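PDB 2HCF: hydrolase, haloacid dehalogenase-like family from Chlorobaculum tepidum, which binds magnesium and probably acts as a hydrolase of the haloacid dehalogenase-like family. Local coordinates for residues A[123-128]-A[132-137]; A[74-79]-A[142-147]; A[26-31]-A[84-89]; A[213-218]-A[222-227]. All coordinates share one frame; numbering follows the deposited sequence.

Interaction 1: A[123-128]-A[132-137]; sequences SGRHKL and GIDHYF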
loop_
_atom_site.group_PDB
_atom_site.type_symbol
_atom_site.label_atom_id
_atom_site.label_comp_id
_atom_site.label_asym_id
_atom_site.label_seq_id
_atom_site.Cartn_x
_atom_site.Cartn_y
_atom_site.Cartn_z
ATOM N N SER A 123 6.551 -8.736 -2.364
ATOM C CA SER A 123 7.297 -7.611 -2.927
ATOM C C SER A 123 7.120 -6.314 -2.111
ATOM O O SER A 123 8.081 -5.544 -1.929
ATOM C CB SER A 123 6.987 -7.426 -4.390
ATOM O OG SER A 123 5.593 -7.344 -4.629
ATOM N N GLY A 124 5.919 -6.077 -1.605
ATOM C CA GLY A 124 5.659 -4.929 -0.713
ATOM C C GLY A 124 6.531 -5.039 0.530
ATOM O O GLY A 124 7.175 -4.052 0.942
ATOM N N ARG A 125 6.606 -6.234 1.128
ATOM C CA ARG A 125 7.425 -6.402 2.343
ATOM C C ARG A 125 8.916 -6.380 2.044
ATOM O O ARG A 125 9.723 -5.974 2.907
ATOM C CB ARG A 125 7.050 -7.663 3.154
ATOM C CG ARG A 125 5.659 -7.647 3.803
ATOM C CD ARG A 125 5.508 -8.820 4.805
ATOM N NE ARG A 125 4.257 -8.732 5.570
ATOM C CZ ARG A 125 4.126 -8.025 6.695
ATOM N NH1 ARG A 125 5.158 -7.377 7.207
ATOM N NH2 ARG A 125 2.978 -8.008 7.345
ATOM N N HIS A 126 9.317 -6.784 0.841
ATOM C CA HIS A 126 10.731 -6.646 0.456
ATOM C C HIS A 126 11.111 -5.153 0.356
ATOM O O HIS A 126 12.167 -4.731 0.806
ATOM C CB HIS A 126 11.039 -7.329 -0.871
ATOM C CG HIS A 126 12.507 -7.399 -1.165
ATOM N ND1 HIS A 126 13.389 -8.101 -0.368
ATOM C CD2 HIS A 126 13.246 -6.825 -2.135
ATOM C CE1 HIS A 126 14.604 -7.969 -0.861
ATOM N NE2 HIS A 126 14.548 -7.199 -1.931
ATOM N N LYS A 127 10.226 -4.345 -0.206
ATOM C CA LYS A 127 10.474 -2.908 -0.191
ATOM C C LYS A 127 10.691 -2.352 1.260
ATOM O O LYS A 127 11.486 -1.439 1.478
ATOM C CB LYS A 127 9.270 -2.184 -0.827
ATOM C CG LYS A 127 9.120 -2.343 -2.330
ATOM C CD LYS A 127 7.818 -1.655 -2.865
ATOM C CE LYS A 127 7.625 -1.878 -4.339
ATOM N NZ LYS A 127 6.362 -1.143 -4.825
ATOM N N LEU A 128 9.901 -2.834 2.221
ATOM C CA LEU A 128 9.936 -2.348 3.603
ATOM C C LEU A 128 11.181 -2.890 4.312
ATOM O O LEU A 128 11.794 -2.211 5.142
ATOM C CB LEU A 128 8.673 -2.799 4.367
ATOM C CG LEU A 128 7.290 -2.302 3.901
ATOM C CD1 LEU A 128 6.303 -3.088 4.709
ATOM C CD2 LEU A 128 7.127 -0.856 4.128
ATOM N N GLY A 132 14.586 -1.472 6.442
ATOM C CA GLY A 132 14.459 -1.972 7.809
ATOM C C GLY A 132 13.270 -1.463 8.596
ATOM O O GLY A 132 13.410 -1.166 9.800
ATOM N N ILE A 133 12.118 -1.343 7.923
ATOM C CA ILE A 133 10.885 -0.971 8.593
ATOM C C ILE A 133 9.768 -2.010 8.415
ATOM O O ILE A 133 8.613 -1.714 8.671
ATOM C CB ILE A 133 10.338 0.431 8.143
ATOM C CG1 ILE A 133 10.072 0.467 6.651
ATOM C CG2 ILE A 133 11.316 1.543 8.509
ATOM C CD1 ILE A 133 9.178 1.585 6.279
ATOM N N ASP A 134 10.104 -3.211 7.963
ATOM C CA ASP A 134 9.092 -4.278 7.805
ATOM C C ASP A 134 8.631 -4.801 9.164
ATOM O O ASP A 134 7.457 -5.175 9.343
ATOM C CB ASP A 134 9.672 -5.412 6.949
ATOM C CG ASP A 134 8.718 -6.593 6.787
ATOM O OD1 ASP A 134 7.663 -6.417 6.160
ATOM O OD2 ASP A 134 9.025 -7.699 7.276
ATOM N N HIS A 135 9.577 -4.864 10.107
ATOM C CA HIS A 135 9.366 -5.420 11.452
ATOM C C HIS A 135 8.199 -4.728 12.218
ATOM O O HIS A 135 7.567 -5.333 13.106
ATOM C CB HIS A 135 10.698 -5.389 12.231
ATOM C CG HIS A 135 11.171 -4.006 12.546
ATOM N ND1 HIS A 135 10.731 -3.313 13.651
ATOM C CD2 HIS A 135 11.990 -3.161 11.870
ATOM C CE1 HIS A 135 11.261 -2.102 13.647
ATOM N NE2 HIS A 135 12.011 -1.978 12.565
ATOM N N TYR A 136 7.856 -3.504 11.839
ATOM C CA TYR A 136 6.750 -2.798 12.476
ATOM C C TYR A 136 5.353 -3.374 12.155
ATOM O O TYR A 136 4.379 -3.063 12.842
ATOM C CB TYR A 136 6.725 -1.324 12.045
ATOM C CG TYR A 136 7.886 -0.511 12.505
ATOM C CD1 TYR A 136 8.018 -0.134 13.843
ATOM C CD2 TYR A 136 8.876 -0.112 11.604
ATOM C CE1 TYR A 136 9.113 0.610 14.258
ATOM C CE2 TYR A 136 9.951 0.635 12.013
ATOM C CZ TYR A 136 10.068 0.996 13.323
ATOM O OH TYR A 136 11.174 1.724 13.698
ATOM N N PHE A 137 5.236 -4.165 11.102
ATOM C CA PHE A 137 3.922 -4.525 10.565
ATOM C C PHE A 137 3.615 -6.039 10.678
ATOM O O PHE A 137 4.031 -6.834 9.833
ATOM C CB PHE A 137 3.837 -4.081 9.123
ATOM C CG PHE A 137 3.996 -2.602 8.944
ATOM C CD1 PHE A 137 2.936 -1.745 9.210
ATOM C CD2 PHE A 137 5.204 -2.066 8.514
ATOM C CE1 PHE A 137 3.076 -0.379 9.046
ATOM C CE2 PHE A 137 5.362 -0.704 8.348
ATOM C CZ PHE A 137 4.281 0.151 8.603
#
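Arg125, on helix 121-129, reaches back to Asp134 and Phe137 in the loop that ends the helix, an example of a helix C-terminus sealed by its own return chain. The helix closes in a Schellman motif: Gly132, with positive phi, is the C-prime residue, and Ile133 N gives a nearly straight hydrogen bond to Leu128 O (2.9 Å, 166°). Side chains complete the closure. The Arg125 chain runs extended from CG to NE, and its end turns to the loop, where NH1 and NH2 both bind Phe137 O, each at 2.9 Å. The NH1 bond lies in the carbonyl plane, whereas NH2 comes from above it. NH1 also makes a salt bridge to Asp134 OD1 (2.9 Å), meeting the carboxylate from above its plane, with the two flat groups 83° apart. Asp134 can offer OD1 because its CG stands anti to the backbone N (chi1 177°), which folds the carboxylate back against the arginine's aliphatic part. On the buried side, Leu128 splits its branches: CD2 packs on Ile133 CD1 at 3.8 Å, while CD1 lies 4.1 Å from Phe137 CD2, obliquely to that ring. Leu128 also touches Ile11, between the magnesium ligands Asp10 and Asp12, and Leu15. With NE paired to Glu121, the guanidinium is held at NE, NH1 and NH2, which probably fixes its rotation and balances its positive charge.

Interaction 2: A[74-79]-A[142-147]; sequences KAKETY and FADDAL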
loop_
_atom_site.group_PDB
_atom_site.type_symbol
_atom_site.label_atom_id
_atom_site.label_comp_id
_atom_site.label_asym_id
_atom_site.label_seq_id
_atom_site.Cartn_x
_atom_site.Cartn_y
_atom_site.Cartn_z
ATOM N N LYS A 74 1.805 -17.317 -12.424
ATOM C CA LYS A 74 3.203 -17.360 -12.865
ATOM C C LYS A 74 3.811 -15.956 -13.087
ATOM O O LYS A 74 4.955 -15.710 -12.737
ATOM C CB LYS A 74 3.344 -18.211 -14.125
ATOM C CG LYS A 74 4.758 -18.228 -14.678
ATOM C CD LYS A 74 5.211 -19.585 -15.147
ATOM C CE LYS A 74 6.763 -19.628 -15.210
ATOM N NZ LYS A 74 7.429 -19.493 -13.848
ATOM N N ALA A 75 3.037 -15.049 -13.676
ATOM C CA ALA A 75 3.457 -13.642 -13.822
ATOM C C ALA A 75 3.736 -13.005 -12.462
ATOM O O ALA A 75 4.773 -12.359 -12.270
ATOM C CB ALA A 75 2.399 -12.844 -14.577
ATOM N N LYS A 76 2.825 -13.205 -11.512
ATOM C CA LYS A 76 3.030 -12.723 -10.138
ATOM C C LYS A 76 4.348 -13.235 -9.565
ATOM O O LYS A 76 5.172 -12.432 -9.119
ATOM C CB LYS A 76 1.867 -13.132 -9.232
ATOM C CG LYS A 76 2.009 -12.812 -7.767
ATOM C CD LYS A 76 0.863 -13.408 -7.026
ATOM C CE LYS A 76 0.983 -13.197 -5.546
ATOM N NZ LYS A 76 -0.223 -13.812 -4.898
ATOM N N GLU A 77 4.546 -14.561 -9.584
ATOM C CA GLU A 77 5.731 -15.170 -8.990
ATOM C C GLU A 77 7.024 -14.698 -9.659
ATOM O O GLU A 77 8.034 -14.508 -8.993
ATOM C CB GLU A 77 5.645 -16.701 -9.083
ATOM N N THR A 78 6.987 -14.547 -10.978
ATOM C CA THR A 78 8.151 -14.091 -11.742
ATOM C C THR A 78 8.508 -12.643 -11.347
ATOM O O THR A 78 9.670 -12.349 -11.066
ATOM C CB THR A 78 7.893 -14.233 -13.278
ATOM O OG1 THR A 78 7.613 -15.607 -13.598
ATOM C CG2 THR A 78 9.101 -13.747 -14.110
ATOM N N TYR A 79 7.494 -11.781 -11.267
ATOM C CA TYR A 79 7.665 -10.384 -10.837
ATOM C C TYR A 79 8.303 -10.304 -9.434
ATOM O O TYR A 79 9.297 -9.609 -9.222
ATOM C CB TYR A 79 6.304 -9.653 -10.865
ATOM C CG TYR A 79 6.338 -8.352 -10.087
ATOM C CD1 TYR A 79 7.053 -7.273 -10.552
ATOM C CD2 TYR A 79 5.697 -8.238 -8.861
ATOM C CE1 TYR A 79 7.128 -6.088 -9.830
ATOM C CE2 TYR A 79 5.757 -7.064 -8.131
ATOM C CZ TYR A 79 6.482 -5.993 -8.622
ATOM O OH TYR A 79 6.563 -4.824 -7.917
ATOM N N PHE A 142 -3.293 -7.108 1.222
ATOM C CA PHE A 142 -2.378 -6.954 0.081
ATOM C C PHE A 142 -3.019 -7.295 -1.266
ATOM O O PHE A 142 -4.188 -7.748 -1.346
ATOM C CB PHE A 142 -1.155 -7.846 0.282
ATOM C CG PHE A 142 -0.506 -7.724 1.635
ATOM C CD1 PHE A 142 0.514 -6.816 1.842
ATOM C CD2 PHE A 142 -0.885 -8.556 2.693
ATOM C CE1 PHE A 142 1.137 -6.709 3.115
ATOM C CE2 PHE A 142 -0.248 -8.458 3.968
ATOM C CZ PHE A 142 0.734 -7.515 4.158
ATOM N N ALA A 143 -2.257 -7.115 -2.350
ATOM C CA ALA A 143 -2.751 -7.458 -3.700
ATOM C C ALA A 143 -2.977 -8.959 -3.886
ATOM O O ALA A 143 -3.650 -9.381 -4.829
ATOM C CB ALA A 143 -1.832 -6.932 -4.791
ATOM N N ASP A 144 -2.429 -9.771 -2.999
ATOM C CA ASP A 144 -2.787 -11.192 -3.000
ATOM C C ASP A 144 -4.263 -11.419 -2.694
ATOM O O ASP A 144 -4.826 -12.454 -3.049
ATOM C CB ASP A 144 -1.926 -11.945 -2.020
ATOM C CG ASP A 144 -0.487 -11.496 -2.077
ATOM O OD1 ASP A 144 -0.226 -10.419 -1.530
ATOM O OD2 ASP A 144 0.374 -12.188 -2.662
ATOM N N ASP A 145 -4.890 -10.442 -2.060
ATOM C CA ASP A 145 -6.239 -10.612 -1.514
ATOM C C ASP A 145 -7.367 -10.123 -2.404
ATOM O O ASP A 145 -8.513 -10.553 -2.237
ATOM C CB ASP A 145 -6.326 -9.897 -0.167
ATOM C CG ASP A 145 -5.352 -10.452 0.856
ATOM O OD1 ASP A 145 -5.261 -11.687 0.959
ATOM O OD2 ASP A 145 -4.678 -9.666 1.566
ATOM N N ALA A 146 -7.061 -9.211 -3.323
ATOM C CA ALA A 146 -8.076 -8.662 -4.215
ATOM C C ALA A 146 -7.495 -7.852 -5.359
ATOM O O ALA A 146 -6.395 -7.341 -5.271
ATOM C CB ALA A 146 -9.037 -7.786 -3.431
ATOM N N LEU A 147 -8.295 -7.699 -6.417
ATOM C CA LEU A 147 -7.955 -6.817 -7.530
ATOM C C LEU A 147 -8.482 -5.402 -7.267
ATOM O O LEU A 147 -7.979 -4.449 -7.834
ATOM C CB LEU A 147 -8.556 -7.350 -8.849
ATOM C CG LEU A 147 -8.090 -8.723 -9.368
ATOM C CD1 LEU A 147 -8.974 -9.163 -10.541
ATOM C CD2 LEU A 147 -6.638 -8.728 -9.792
#
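Lys76, on helix 65-86, reaches across to Asp144 in the loop after strand 140-141, the one salt bridge between these two segments, joining a helix of the alpha-helical cap to the Rossmann-like core of this HAD-type fold. It illustrates how a long side chain can span two bodies whose backbones stay well apart: the nearest CA atoms, those of Lys76 and Asp144, are 9.3 Å from each other. From CB, which points toward the loop, the lysine sets out with CG anti to the backbone N (chi1 175°), and every later torsion is also near 180°, so that the chain is a straight rod. CB, CG and CD meet nothing of segment 142-147 and serve as the span, the side chain touching Phe120 of a neighbouring loop. CE is the first atom to arrive, 3.1 Å from Asp144 OD2. NZ then closes the bridge to the same oxygen at 2.8 Å. The aspartate crosses the rod at about a right angle, with its CG beside its own backbone N. Its other oxygen, OD1, accepts a hydrogen bond from Glu121 N at the start of helix 121-129, a second grip that steadies the carboxylate. A methionine in place of Lys76 would probably leave Asp144 OD2 without its charged mate and remove this polar link. Within the loop, Asp145 OD2 accepts from Phe142 N (2.9 Å, 166°) and also pairs with Arg159. The lysine ammonium meets Asp144 OD2 on the anti side of the carboxylate, 26° out of its plane.

Interaction 3: A[26-31]-A[84-89]; sequences LADALI and RERARR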
loop_
_atom_site.group_PDB
_atom_site.type_symbol
_atom_site.label_atom_id
_atom_site.label_comp_id
_atom_site.label_asym_id
_atom_site.label_seq_id
_atom_site.Cartn_x
_atom_site.Cartn_y
_atom_site.Cartn_z
ATOM N N LEU A 26 8.611 -5.300 -13.544
ATOM C CA LEU A 26 7.328 -5.804 -13.990
ATOM C C LEU A 26 7.319 -6.080 -15.492
ATOM O O LEU A 26 6.858 -7.139 -15.920
ATOM C CB LEU A 26 6.174 -4.865 -13.622
ATOM C CG LEU A 26 4.776 -5.424 -13.976
ATOM C CD1 LEU A 26 4.429 -6.721 -13.265
ATOM C CD2 LEU A 26 3.715 -4.390 -13.671
ATOM N N ALA A 27 7.808 -5.136 -16.291
ATOM C CA ALA A 27 7.777 -5.302 -17.743
ATOM C C ALA A 27 8.542 -6.557 -18.162
ATOM O O ALA A 27 8.058 -7.341 -18.976
ATOM C CB ALA A 27 8.350 -4.063 -18.431
ATOM N N ASP A 28 9.717 -6.746 -17.581
ATOM C CA ASP A 28 10.517 -7.934 -17.802
ATOM C C ASP A 28 9.836 -9.251 -17.409
ATOM O O ASP A 28 10.055 -10.279 -18.059
ATOM C CB ASP A 28 11.871 -7.812 -17.073
ATOM C CG ASP A 28 12.857 -6.924 -17.816
ATOM O OD1 ASP A 28 12.562 -6.553 -18.977
ATOM O OD2 ASP A 28 13.930 -6.597 -17.258
ATOM N N ALA A 29 9.038 -9.231 -16.339
ATOM C CA ALA A 29 8.353 -10.427 -15.884
ATOM C C ALA A 29 7.222 -10.778 -16.839
ATOM O O ALA A 29 7.029 -11.953 -17.195
ATOM C CB ALA A 29 7.832 -10.238 -14.475
ATOM N N LEU A 30 6.484 -9.770 -17.285
ATOM C CA LEU A 30 5.430 -9.996 -18.250
ATOM C C LEU A 30 5.951 -10.445 -19.627
ATOM O O LEU A 30 5.330 -11.283 -20.280
ATOM C CB LEU A 30 4.559 -8.736 -18.387
ATOM C CG LEU A 30 3.860 -8.293 -17.109
ATOM C CD1 LEU A 30 3.000 -7.077 -17.363
ATOM C CD2 LEU A 30 2.970 -9.412 -16.524
ATOM N N ILE A 31 7.059 -9.869 -20.087
ATOM C CA ILE A 31 7.688 -10.344 -21.328
ATOM C C ILE A 31 8.037 -11.829 -21.200
ATOM O O ILE A 31 7.788 -12.631 -22.106
ATOM C CB ILE A 31 8.956 -9.540 -21.675
ATOM C CG1 ILE A 31 8.584 -8.126 -22.132
ATOM C CG2 ILE A 31 9.754 -10.246 -22.791
ATOM C CD1 ILE A 31 9.757 -7.130 -22.132
ATOM N N ARG A 84 12.947 -9.215 -6.020
ATOM C CA ARG A 84 13.810 -9.593 -4.902
ATOM C C ARG A 84 15.245 -9.762 -5.351
ATOM O O ARG A 84 16.177 -9.522 -4.579
ATOM C CB ARG A 84 13.261 -10.851 -4.184
ATOM C CG ARG A 84 11.909 -10.548 -3.430
ATOM C CD ARG A 84 11.372 -11.646 -2.463
ATOM N N GLU A 85 15.429 -10.155 -6.604
ATOM C CA GLU A 85 16.745 -10.353 -7.171
ATOM C C GLU A 85 17.442 -9.031 -7.469
ATOM O O GLU A 85 18.624 -8.889 -7.230
ATOM C CB GLU A 85 16.609 -11.132 -8.480
ATOM C CG GLU A 85 17.884 -11.760 -8.962
ATOM C CD GLU A 85 17.867 -12.057 -10.460
ATOM O OE1 GLU A 85 16.837 -12.571 -10.989
ATOM O OE2 GLU A 85 18.909 -11.773 -11.109
ATOM N N ARG A 86 16.719 -8.070 -8.027
ATOM C CA ARG A 86 17.366 -6.872 -8.561
ATOM C C ARG A 86 17.387 -5.679 -7.606
ATOM O O ARG A 86 18.311 -4.881 -7.655
ATOM C CB ARG A 86 16.691 -6.424 -9.854
ATOM C CG ARG A 86 16.781 -7.398 -10.989
ATOM C CD ARG A 86 16.104 -6.774 -12.178
ATOM N NE ARG A 86 16.032 -7.667 -13.326
ATOM C CZ ARG A 86 15.341 -7.400 -14.434
ATOM N NH1 ARG A 86 14.649 -6.275 -14.551
ATOM N NH2 ARG A 86 15.347 -8.279 -15.427
ATOM N N ALA A 87 16.336 -5.513 -6.807
ATOM C CA ALA A 87 16.231 -4.355 -5.923
ATOM C C ALA A 87 17.382 -4.309 -4.904
ATOM O O ALA A 87 17.781 -5.336 -4.375
ATOM C CB ALA A 87 14.907 -4.365 -5.210
ATOM N N ARG A 88 17.913 -3.115 -4.650
ATOM C CA ARG A 88 18.926 -2.885 -3.622
ATOM C C ARG A 88 18.465 -1.731 -2.738
ATOM O O ARG A 88 17.572 -0.961 -3.113
ATOM C CB ARG A 88 20.278 -2.505 -4.241
ATOM C CG ARG A 88 20.880 -3.508 -5.252
ATOM C CD ARG A 88 21.345 -4.800 -4.585
ATOM N NE ARG A 88 21.967 -5.738 -5.535
ATOM C CZ ARG A 88 21.396 -6.840 -6.044
ATOM N NH1 ARG A 88 20.153 -7.192 -5.724
ATOM N NH2 ARG A 88 22.082 -7.604 -6.899
ATOM N N ARG A 89 19.104 -1.593 -1.575
ATOM C CA ARG A 89 18.756 -0.540 -0.610
ATOM C C ARG A 89 18.731 0.823 -1.278
ATOM O O ARG A 89 17.865 1.635 -1.025
ATOM C CB ARG A 89 19.778 -0.529 0.529
ATOM C CG ARG A 89 19.612 0.625 1.516
ATOM C CD ARG A 89 18.235 0.622 2.175
ATOM N NE ARG A 89 18.044 1.748 3.089
ATOM C CZ ARG A 89 17.471 2.910 2.770
ATOM N NH1 ARG A 89 17.024 3.146 1.547
ATOM N NH2 ARG A 89 17.363 3.865 3.685
#
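Asp28 and Arg86 meet because both first torsions, -78° and -63°, set CG anti to the carbonyl carbon, and because the arginine then runs extended from CG to NE, carrying its guanidinium to helix 21-34. The result is a charged pair that supplements the packing of two helices of the helical cap, near the end of one of them: Arg86 closes helix 65-86, and Ala87 is the first residue to leave helical geometry. The grip is end-on and converges on one oxygen. NH1 lies 2.8 Å and NH2 2.9 Å from Asp28 OD2, and the two bonds are bent to a similar degree, forming a fork. That oxygen sits in the guanidinium plane, but the carboxylate is turned 82° to it, and both nitrogens approach on the anti side. Along its length Arg86 also touches Met21 and Val25 of helix 21-34. Replacing Arg86 with a leucine would probably leave Asp28 OD2 without either of its two donors and the aspartate free to turn. Nearby, Arg88 NH1 bonds Glu85 O at 2.7 Å, tying down the chain after the helix. One carboxylate oxygen thus takes both N-H donors of an edge-on guanidinium, a pairing of full charges that solvent probably weakens, since both residues are partly exposed.

Interaction 4: A[213-218]-A[222-227]; sequences TLFKNF and DEVLAS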
loop_
_atom_site.group_PDB
_atom_site.type_symbol
_atom_site.label_atom_id
_atom_site.label_comp_id
_atom_site.label_asym_id
_atom_site.label_seq_id
_atom_site.Cartn_x
_atom_site.Cartn_y
_atom_site.Cartn_z
ATOM N N THR A 213 -8.245 13.991 7.366
ATOM C CA THR A 213 -7.142 14.893 7.624
ATOM C C THR A 213 -6.215 14.820 6.433
ATOM O O THR A 213 -6.173 13.777 5.753
ATOM C CB THR A 213 -6.428 14.446 8.903
ATOM O OG1 THR A 213 -7.393 14.459 9.957
ATOM C CG2 THR A 213 -5.251 15.355 9.277
ATOM N N LEU A 214 -5.471 15.913 6.205
ATOM C CA LEU A 214 -4.512 16.045 5.104
ATOM C C LEU A 214 -3.201 16.707 5.549
ATOM O O LEU A 214 -3.162 17.862 6.018
ATOM C CB LEU A 214 -5.156 16.813 3.965
ATOM C CG LEU A 214 -4.294 17.014 2.710
ATOM C CD1 LEU A 214 -3.731 15.758 2.122
ATOM C CD2 LEU A 214 -5.116 17.754 1.681
ATOM N N PHE A 215 -2.129 15.949 5.411
ATOM C CA PHE A 215 -0.782 16.374 5.716
ATOM C C PHE A 215 0.033 16.637 4.460
ATOM O O PHE A 215 -0.137 15.973 3.467
ATOM C CB PHE A 215 -0.049 15.271 6.493
ATOM C CG PHE A 215 -0.379 15.235 7.961
ATOM C CD1 PHE A 215 -1.501 14.560 8.414
ATOM C CD2 PHE A 215 0.447 15.845 8.887
ATOM C CE1 PHE A 215 -1.813 14.531 9.773
ATOM C CE2 PHE A 215 0.149 15.824 10.242
ATOM C CZ PHE A 215 -0.983 15.165 10.691
ATOM N N LYS A 216 0.985 17.551 4.558
ATOM C CA LYS A 216 1.963 17.732 3.507
ATOM C C LYS A 216 2.948 16.594 3.556
ATOM O O LYS A 216 3.314 16.010 2.527
ATOM C CB LYS A 216 2.654 19.091 3.666
ATOM C CG LYS A 216 3.610 19.500 2.518
ATOM C CD LYS A 216 2.885 19.576 1.158
ATOM C CE LYS A 216 3.592 20.488 0.159
ATOM N NZ LYS A 216 5.079 20.341 0.256
ATOM N N ASN A 217 3.395 16.292 4.766
ATOM C CA ASN A 217 4.346 15.221 4.990
ATOM C C ASN A 217 4.296 14.850 6.476
ATOM O O ASN A 217 3.507 15.434 7.215
ATOM C CB ASN A 217 5.742 15.684 4.565
ATOM C CG ASN A 217 6.169 16.970 5.259
ATOM O OD1 ASN A 217 6.196 17.040 6.479
ATOM N ND2 ASN A 217 6.512 17.985 4.473
ATOM N N PHE A 218 5.147 13.928 6.921
ATOM C CA PHE A 218 5.109 13.474 8.314
ATOM C C PHE A 218 6.310 13.990 9.125
ATOM O O PHE A 218 6.733 13.343 10.075
ATOM C CB PHE A 218 5.076 11.941 8.400
ATOM C CG PHE A 218 3.857 11.279 7.798
ATOM C CD1 PHE A 218 2.581 11.809 7.949
ATOM C CD2 PHE A 218 3.986 10.056 7.138
ATOM C CE1 PHE A 218 1.456 11.141 7.426
ATOM C CE2 PHE A 218 2.871 9.390 6.616
ATOM C CZ PHE A 218 1.607 9.948 6.762
ATOM N N ASP A 222 5.031 14.293 16.554
ATOM C CA ASP A 222 4.049 14.519 17.620
ATOM C C ASP A 222 2.679 14.889 17.086
ATOM O O ASP A 222 1.681 14.396 17.583
ATOM C CB ASP A 222 4.510 15.606 18.598
ATOM C CG ASP A 222 5.793 15.235 19.336
ATOM O OD1 ASP A 222 6.121 14.030 19.403
ATOM O OD2 ASP A 222 6.477 16.161 19.869
ATOM N N GLU A 223 2.628 15.758 16.085
ATOM C CA GLU A 223 1.348 16.154 15.498
ATOM C C GLU A 223 0.703 15.053 14.667
ATOM O O GLU A 223 -0.517 14.902 14.674
ATOM C CB GLU A 223 1.514 17.425 14.672
ATOM C CG GLU A 223 2.009 18.588 15.493
ATOM C CD GLU A 223 1.091 18.911 16.632
ATOM O OE1 GLU A 223 -0.146 18.753 16.465
ATOM O OE2 GLU A 223 1.601 19.351 17.686
ATOM N N VAL A 224 1.505 14.252 13.976
ATOM C CA VAL A 224 0.926 13.165 13.217
ATOM C C VAL A 224 0.346 12.156 14.214
ATOM O O VAL A 224 -0.739 11.645 14.023
ATOM C CB VAL A 224 1.918 12.470 12.239
ATOM C CG1 VAL A 224 1.175 11.444 11.372
ATOM C CG2 VAL A 224 2.681 13.471 11.370
ATOM N N LEU A 225 1.085 11.850 15.270
ATOM C CA LEU A 225 0.611 10.931 16.291
ATOM C C LEU A 225 -0.715 11.412 16.905
ATOM O O LEU A 225 -1.682 10.650 17.009
ATOM C CB LEU A 225 1.700 10.780 17.358
ATOM C CG LEU A 225 1.484 9.700 18.415
ATOM C CD1 LEU A 225 1.590 8.296 17.800
ATOM C CD2 LEU A 225 2.486 9.882 19.532
ATOM N N ALA A 226 -0.773 12.693 17.273
ATOM C CA ALA A 226 -1.984 13.267 17.850
ATOM C C ALA A 226 -3.147 13.104 16.897
ATOM O O ALA A 226 -4.274 12.819 17.305
ATOM C CB ALA A 226 -1.781 14.727 18.166
ATOM N N SER A 227 -2.878 13.286 15.615
ATOM C CA SER A 227 -3.934 13.205 14.649
ATOM C C SER A 227 -4.403 11.758 14.490
ATOM O O SER A 227 -5.584 11.513 14.310
ATOM C CB SER A 227 -3.466 13.776 13.327
ATOM O OG SER A 227 -4.445 13.535 12.368
#
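Phe215 and Phe218 close on Val224 from strand 213-215 and the turn after it, a compact case of a strand and the following helix packing through a few apolar side chains. The segments run nearly antiparallel, at 164°, with axes 10.9 Å apart at their closest. Val224 is the knot of the tight part. With CG1 anti to its backbone N (chi1 -174°), its two methyls divide the work: CG2 lies 3.6 Å from Phe215 CE2, and CG1 lies 3.7 Å from Phe218 CD1. Both approaches to the rings are oblique. Phe218 CD1 is also 3.8 Å from Val224 CG2, so both methyls lie against the CD1 corner of this ring. Phe215 points its outer edge into the helix, where CZ comes within 3.7 Å of Val224 CA. Ser227 closes this tight part, its CB and OG standing at the edge of the Phe215 ring, OG 3.8 Å from CE1. The looser side belongs to Thr213, nearest with CG2, 3.7 Å from Ser227 OG, and to exposed Glu223, which leads its carboxylate away and lends the ring edge just its backbone O. In the fold, the strand is the outermost of the parallel sheet, bonded to strand 192-196. Phe215 and Ser227 both rest on Ile194 of that strand, while Phe218 and Val224 reach Leu101 of helix 98-106, so helix 221-229 packs against the sheet margin beside helix 98-106.

Overall arrangement
From the N terminus, helix 21-34 opens interaction 3, which closes at the end of helix 65-86 and joins two helices of the cap. Before it closes, the same long helix opens interaction 2, so the two cross along the chain; they also touch, Tyr79 and Thr78 packing on Ala29. Interaction 2 closes much later, after strand 140-141, linking cap to core. Nested within its loop is interaction 1, a short closure after helix 121-129, which touches interaction 2 through Ser123 on Tyr79 and interaction 3 through His126. Interaction 4, another short closure, follows in series near the C terminus, about 32 Å from interaction 2 between centres, and finishes the far sheet edge.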